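Local coordinates for regulatory protein RecX (Lactobacillus salivarius, PDB 3E3V) that probably modulates the activity of RecA, the bacterial recombinase, as a member of the RecX family built here from successive helical units, at residues 23-28 / 57-62; 122-127 / 161-166. All coordinates share one frame; numbering follows the deposited sequence.

Contact 1. Residues 23-28 / 57-62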
loop_
_atom_site.group_PDB
_atom_site.type_symbol
_atom_site.label_atom_id
_atom_site.label_comp_id
_atom_site.label_asym_id
_atom_site.label_seq_id
_atom_site.Cartn_x
_atom_site.Cartn_y
_atom_site.Cartn_z
ATOM N N ALA A 23 3.492 -15.690 -20.518
ATOM C CA ALA A 23 3.704 -15.739 -19.079
ATOM C C ALA A 23 3.134 -14.489 -18.405
ATOM O O ALA A 23 2.616 -14.552 -17.278
ATOM C CB ALA A 23 5.194 -15.868 -18.782
ATOM N N ALA A 24 3.222 -13.356 -19.102
ATOM C CA ALA A 24 2.728 -12.098 -18.567
ATOM C C ALA A 24 1.231 -12.138 -18.331
ATOM O O ALA A 24 0.759 -11.734 -17.267
ATOM C CB ALA A 24 3.075 -10.948 -19.509
ATOM N N LEU A 25 0.472 -12.613 -19.315
ATOM C CA LEU A 25 -0.975 -12.669 -19.151
ATOM C C LEU A 25 -1.444 -13.731 -18.160
ATOM O O LEU A 25 -2.551 -13.638 -17.629
ATOM C CB LEU A 25 -1.676 -12.838 -20.503
ATOM C CG LEU A 25 -1.913 -11.468 -21.151
ATOM C CD1 LEU A 25 -0.645 -11.001 -21.864
ATOM C CD2 LEU A 25 -3.084 -11.541 -22.108
ATOM N N ASN A 26 -0.613 -14.738 -17.907
ATOM C CA ASN A 26 -0.969 -15.775 -16.938
ATOM C C ASN A 26 -0.881 -15.117 -15.563
ATOM O O ASN A 26 -1.815 -15.167 -14.759
ATOM C CB ASN A 26 0.024 -16.943 -16.991
ATOM C CG ASN A 26 -0.196 -17.861 -18.180
ATOM O OD1 ASN A 26 0.574 -18.801 -18.400
ATOM N ND2 ASN A 26 -1.247 -17.603 -18.948
ATOM N N TYR A 27 0.273 -14.501 -15.333
ATOM C CA TYR A 27 0.631 -13.795 -14.108
ATOM C C TYR A 27 -0.325 -12.640 -13.756
ATOM O O TYR A 27 -0.495 -12.301 -12.578
ATOM C CB TYR A 27 2.070 -13.292 -14.288
ATOM C CG TYR A 27 2.763 -12.681 -13.088
ATOM C CD1 TYR A 27 2.833 -13.354 -11.866
ATOM C CD2 TYR A 27 3.433 -11.458 -13.208
ATOM C CE1 TYR A 27 3.557 -12.828 -10.795
ATOM C CE2 TYR A 27 4.156 -10.925 -12.151
ATOM C CZ TYR A 27 4.217 -11.615 -10.943
ATOM O OH TYR A 27 4.940 -11.089 -9.894
ATOM N N LEU A 28 -0.953 -12.047 -14.767
ATOM C CA LEU A 28 -1.874 -10.930 -14.556
ATOM C C LEU A 28 -3.361 -11.305 -14.477
ATOM O O LEU A 28 -4.137 -10.601 -13.825
ATOM C CB LEU A 28 -1.702 -9.888 -15.666
ATOM C CG LEU A 28 -0.398 -9.100 -15.784
ATOM C CD1 LEU A 28 -0.369 -8.406 -17.133
ATOM C CD2 LEU A 28 -0.288 -8.078 -14.661
ATOM N N ASN A 57 5.883 -2.265 -22.491
ATOM C CA ASN A 57 5.245 -1.106 -23.107
ATOM C C ASN A 57 3.917 -1.477 -23.747
ATOM O O ASN A 57 2.948 -0.719 -23.682
ATOM C CB ASN A 57 6.157 -0.485 -24.161
ATOM C CG ASN A 57 7.328 0.242 -23.547
ATOM O OD1 ASN A 57 7.155 1.075 -22.658
ATOM N ND2 ASN A 57 8.531 -0.070 -24.014
ATOM N N LYS A 58 3.884 -2.635 -24.386
ATOM C CA LYS A 58 2.667 -3.112 -25.024
ATOM C C LYS A 58 1.615 -3.340 -23.942
ATOM O O LYS A 58 0.464 -2.925 -24.086
ATOM C CB LYS A 58 2.945 -4.416 -25.780
ATOM C CG LYS A 58 1.727 -5.031 -26.459
ATOM C CD LYS A 58 1.015 -4.031 -27.339
ATOM C CE LYS A 58 0.258 -4.739 -28.447
ATOM N NZ LYS A 58 1.192 -5.502 -29.323
ATOM N N LEU A 59 2.010 -3.998 -22.855
ATOM C CA LEU A 59 1.081 -4.254 -21.759
ATOM C C LEU A 59 0.575 -2.949 -21.151
ATOM O O LEU A 59 -0.588 -2.845 -20.763
ATOM C CB LEU A 59 1.750 -5.102 -20.678
ATOM C CG LEU A 59 2.160 -6.510 -21.103
ATOM C CD1 LEU A 59 2.802 -7.241 -19.918
ATOM C CD2 LEU A 59 0.947 -7.270 -21.599
ATOM N N ILE A 60 1.446 -1.948 -21.060
ATOM C CA ILE A 60 1.034 -0.661 -20.512
ATOM C C ILE A 60 0.027 -0.026 -21.461
ATOM O O ILE A 60 -0.974 0.549 -21.035
ATOM C CB ILE A 60 2.232 0.289 -20.355
ATOM C CG1 ILE A 60 3.185 -0.249 -19.281
ATOM C CG2 ILE A 60 1.737 1.695 -20.030
ATOM C CD1 ILE A 60 4.502 0.502 -19.217
ATOM N N ASP A 61 0.302 -0.136 -22.756
ATOM C CA ASP A 61 -0.573 0.423 -23.788
ATOM C C ASP A 61 -1.971 -0.197 -23.710
ATOM O O ASP A 61 -2.975 0.503 -23.835
ATOM C CB ASP A 61 0.034 0.173 -25.170
ATOM C CG ASP A 61 -0.747 0.846 -26.275
ATOM O OD1 ASP A 61 -0.933 2.076 -26.189
ATOM O OD2 ASP A 61 -1.167 0.146 -27.230
ATOM N N LEU A 62 -2.023 -1.510 -23.493
ATOM C CA LEU A 62 -3.283 -2.238 -23.380
ATOM C C LEU A 62 -3.875 -2.071 -21.981
ATOM O O LEU A 62 -4.906 -2.663 -21.647
ATOM C CB LEU A 62 -3.048 -3.721 -23.673
ATOM C CG LEU A 62 -2.542 -4.037 -25.085
ATOM C CD1 LEU A 62 -2.098 -5.494 -25.185
ATOM C CD2 LEU A 62 -3.662 -3.736 -26.089
#

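Contact 2. Residues 122-127 / 161-166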
loop_
_atom_site.group_PDB
_atom_site.type_symbol
_atom_site.label_atom_id
_atom_site.label_comp_id
_atom_site.label_asym_id
_atom_site.label_seq_id
_atom_site.Cartn_x
_atom_site.Cartn_y
_atom_site.Cartn_z
ATOM N N LEU A 122 -8.998 2.000 16.767
ATOM C CA LEU A 122 -7.885 1.245 17.331
ATOM C C LEU A 122 -7.583 1.780 18.722
ATOM O O LEU A 122 -7.388 1.012 19.664
ATOM C CB LEU A 122 -6.648 1.380 16.435
ATOM C CG LEU A 122 -6.944 1.163 14.940
ATOM C CD1 LEU A 122 -5.719 1.506 14.097
ATOM C CD2 LEU A 122 -7.381 -0.284 14.699
ATOM N N ALA A 123 -7.550 3.104 18.844
ATOM C CA ALA A 123 -7.278 3.749 20.121
ATOM C C ALA A 123 -8.299 3.345 21.193
ATOM O O ALA A 123 -7.943 3.151 22.354
ATOM C CB ALA A 123 -7.267 5.267 19.948
ATOM N N GLU A 124 -9.565 3.225 20.814
ATOM C CA GLU A 124 -10.579 2.831 21.778
ATOM C C GLU A 124 -10.306 1.430 22.333
ATOM O O GLU A 124 -10.438 1.203 23.536
ATOM C CB GLU A 124 -11.973 2.877 21.147
ATOM C CG GLU A 124 -12.476 4.285 20.862
ATOM C CD GLU A 124 -13.881 4.301 20.281
ATOM O OE1 GLU A 124 -14.819 3.850 20.972
ATOM O OE2 GLU A 124 -14.050 4.762 19.131
ATOM N N LYS A 125 -9.922 0.497 21.465
ATOM C CA LYS A 125 -9.632 -0.871 21.897
ATOM C C LYS A 125 -8.454 -0.890 22.853
ATOM O O LYS A 125 -8.489 -1.558 23.884
ATOM C CB LYS A 125 -9.305 -1.762 20.699
ATOM C CG LYS A 125 -10.474 -2.042 19.783
ATOM C CD LYS A 125 -10.035 -2.832 18.553
ATOM C CE LYS A 125 -11.209 -3.054 17.615
ATOM N NZ LYS A 125 -10.794 -3.701 16.343
ATOM N N LEU A 126 -7.405 -0.158 22.501
ATOM C CA LEU A 126 -6.210 -0.096 23.331
ATOM C C LEU A 126 -6.459 0.591 24.672
ATOM O O LEU A 126 -5.811 0.265 25.670
ATOM C CB LEU A 126 -5.092 0.633 22.577
ATOM C CG LEU A 126 -4.606 -0.084 21.321
ATOM C CD1 LEU A 126 -3.642 0.795 20.558
ATOM C CD2 LEU A 126 -3.948 -1.398 21.726
ATOM N N ALA A 127 -7.386 1.545 24.696
ATOM C CA ALA A 127 -7.703 2.257 25.931
ATOM C C ALA A 127 -8.275 1.255 26.930
ATOM O O ALA A 127 -7.930 1.273 28.111
ATOM C CB ALA A 127 -8.710 3.378 25.656
ATOM N N GLN A 161 -7.383 13.616 20.821
ATOM C CA GLN A 161 -8.371 14.624 21.208
ATOM C C GLN A 161 -9.758 14.004 21.064
ATOM O O GLN A 161 -10.644 14.223 21.891
ATOM C CB GLN A 161 -8.244 15.872 20.315
ATOM C CG GLN A 161 -9.352 16.918 20.480
ATOM C CD GLN A 161 -9.118 18.169 19.625
ATOM O OE1 GLN A 161 -8.392 18.131 18.623
ATOM N NE2 GLN A 161 -9.743 19.280 20.013
ATOM N N GLU A 162 -9.924 13.205 20.015
ATOM C CA GLU A 162 -11.187 12.541 19.729
ATOM C C GLU A 162 -11.521 11.508 20.799
ATOM O O GLU A 162 -12.654 11.438 21.277
ATOM C CB GLU A 162 -11.111 11.854 18.366
ATOM C CG GLU A 162 -12.409 11.878 17.586
ATOM C CD GLU A 162 -12.864 13.293 17.299
ATOM O OE1 GLU A 162 -12.042 14.076 16.767
ATOM O OE2 GLU A 162 -14.033 13.621 17.605
ATOM N N LEU A 163 -10.524 10.709 21.165
ATOM C CA LEU A 163 -10.680 9.666 22.176
ATOM C C LEU A 163 -11.091 10.226 23.530
ATOM O O LEU A 163 -11.926 9.636 24.214
ATOM C CB LEU A 163 -9.374 8.884 22.338
ATOM C CG LEU A 163 -9.405 7.685 23.292
ATOM C CD1 LEU A 163 -10.094 6.505 22.614
ATOM C CD2 LEU A 163 -7.974 7.309 23.693
ATOM N N ASP A 164 -10.504 11.353 23.925
ATOM C CA ASP A 164 -10.843 11.953 25.212
ATOM C C ASP A 164 -12.300 12.393 25.229
ATOM O O ASP A 164 -12.947 12.387 26.276
ATOM C CB ASP A 164 -9.951 13.161 25.515
ATOM C CG ASP A 164 -8.484 12.802 25.579
ATOM O OD1 ASP A 164 -8.155 11.691 26.051
ATOM O OD2 ASP A 164 -7.654 13.641 25.168
ATOM N N LEU A 165 -12.813 12.785 24.070
ATOM C CA LEU A 165 -14.197 13.216 23.983
ATOM C C LEU A 165 -15.040 12.019 24.415
ATOM O O LEU A 165 -16.078 12.169 25.059
ATOM C CB LEU A 165 -14.536 13.615 22.551
ATOM C CG LEU A 165 -15.560 14.736 22.373
ATOM C CD1 LEU A 165 -15.063 16.018 23.065
ATOM C CD2 LEU A 165 -15.780 14.972 20.880
ATOM N N ILE A 166 -14.569 10.829 24.058
ATOM C CA ILE A 166 -15.247 9.590 24.405
ATOM C C ILE A 166 -15.004 9.254 25.875
ATOM O O ILE A 166 -15.984 8.921 26.569
ATOM C CB ILE A 166 -14.748 8.455 23.510
#

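Contact 1. Residues 23-28 / 57-62
In the first three-helix domain of RecX, segments 23-28 and 57-62, on helices 14-29 and 49-61, touch through Leu59, which projects from the later helix toward Ala24, Leu25 and Leu28 on the earlier one. The pair illustrates how helices that stand well apart can still pack: their local axes come no closer than 12.2 Å, so methyl groups at the ends of side chains do the touching. Leu59 holds CG beside its backbone N and anti to its carbonyl carbon (chi1 -64°), and its CD1 continues the chain outward with chi2 at 180°. This extended branch meets the wall of the other helix, where Leu59 CD1 lies 3.7 Å from Ala24 CB. The short alanine lets the leucine come up to the helix surface at that point, and the alpha carbons of the two residues are 8.6 Å apart.

The second branch serves a different neighbour. Leu59 CD2 stands 4.1 Å from Leu25 CD1, which reaches it at a slant on the exposed border of the contact. One turn beyond Ala24, Leu28 adds a looser approach, with its CD1 4.4 Å from Leu59 CD1. Ala24 and Leu28 thus present one stripe of helix 14-29 to the leucine, while Leu25 flanks it. The domain is of a helix-turn-helix type of family, and here the contact joins helix 14-29 to helix 49-61, whose local axes in this region lie at 46° to each other. The short helix 35-39 lies between them in sequence: its Val38 touches Leu28, and a weak hydrogen bond links Tyr27 OH to Glu37 O. Beyond the last turn of helix 49-61, Leu64 of the following loop also rests against Leu59.

Contact 2. Residues 122-127 / 161-166
Leu163 turns its forked end onto Ala123, Glu124 and Ala127, a case in which a leucine meets backbone atoms as well as side chains. Its CG is anti to the backbone N (chi1 -176°), and with chi2 at 77° the two methyls take different roles against helix 112-129. CD1 goes deeper, settling on the peptide link between Ala123 and Glu124: Leu163 CD1 is 3.9 Å from Ala123 C and 3.8 Å from Glu124 N. The same methyl has Ala123 CB to one side at 4.1 Å. CD2 lies over both alanine methyls, with Leu163 CD2 4.3 Å from Ala123 CB and 4.5 Å from Ala127 CB, the latter a marginal touch.

Glu124 takes part through its hydrocarbon stem. Its CG lies beside the backbone N and anti to the carbonyl carbon, which brings Glu124 CG to 3.7 Å from Leu163 CD1. Beyond CG the chain stays extended, carrying the carboxylate away from the leucine methyl toward the exposed side. The acid therefore contributes a methylene to an apolar contact at its exposed border, and no hydrogen bond spans the two segments.

The small side chains of Ala123 and Ala127 permit this proximity: the alpha carbons of Glu124 and Leu163 are 6.8 Å apart, and the local axes approach to 10.3 Å, crossing at -57°. Segment 122-127 belongs to the third three-helix domain of RecX. Helix 135-148 packs against both partners, since its Ile142 touches Ala123 and Leu126, while Gln139 meets Asp164, whose OD1 is hydrogen-bonded to Tyr135 OH; helix 153-165 is thereby joined to helix 112-129 directly through Leu163 and also by way of the helix between them.

Contacts 1 and 2 come in series along the chain and lie on opposite sides of its centre, with centres about 46 Å apart and nearest atoms about 29 Å apart, and they share no helix. Contact 1 joins helices 14-29 and 49-61; contact 2 joins helices 112-129 and 153-165, with helices 67-81, 86-94 and 100-107 intervening in sequence. Each nevertheless uses one leucine of a later helix against an earlier helix, with crossings of the same sign. The resemblance is consistent with RecX being an elongated, all-helical array of related three-helix modules, in which the first and third domains pack locally and independently of each other.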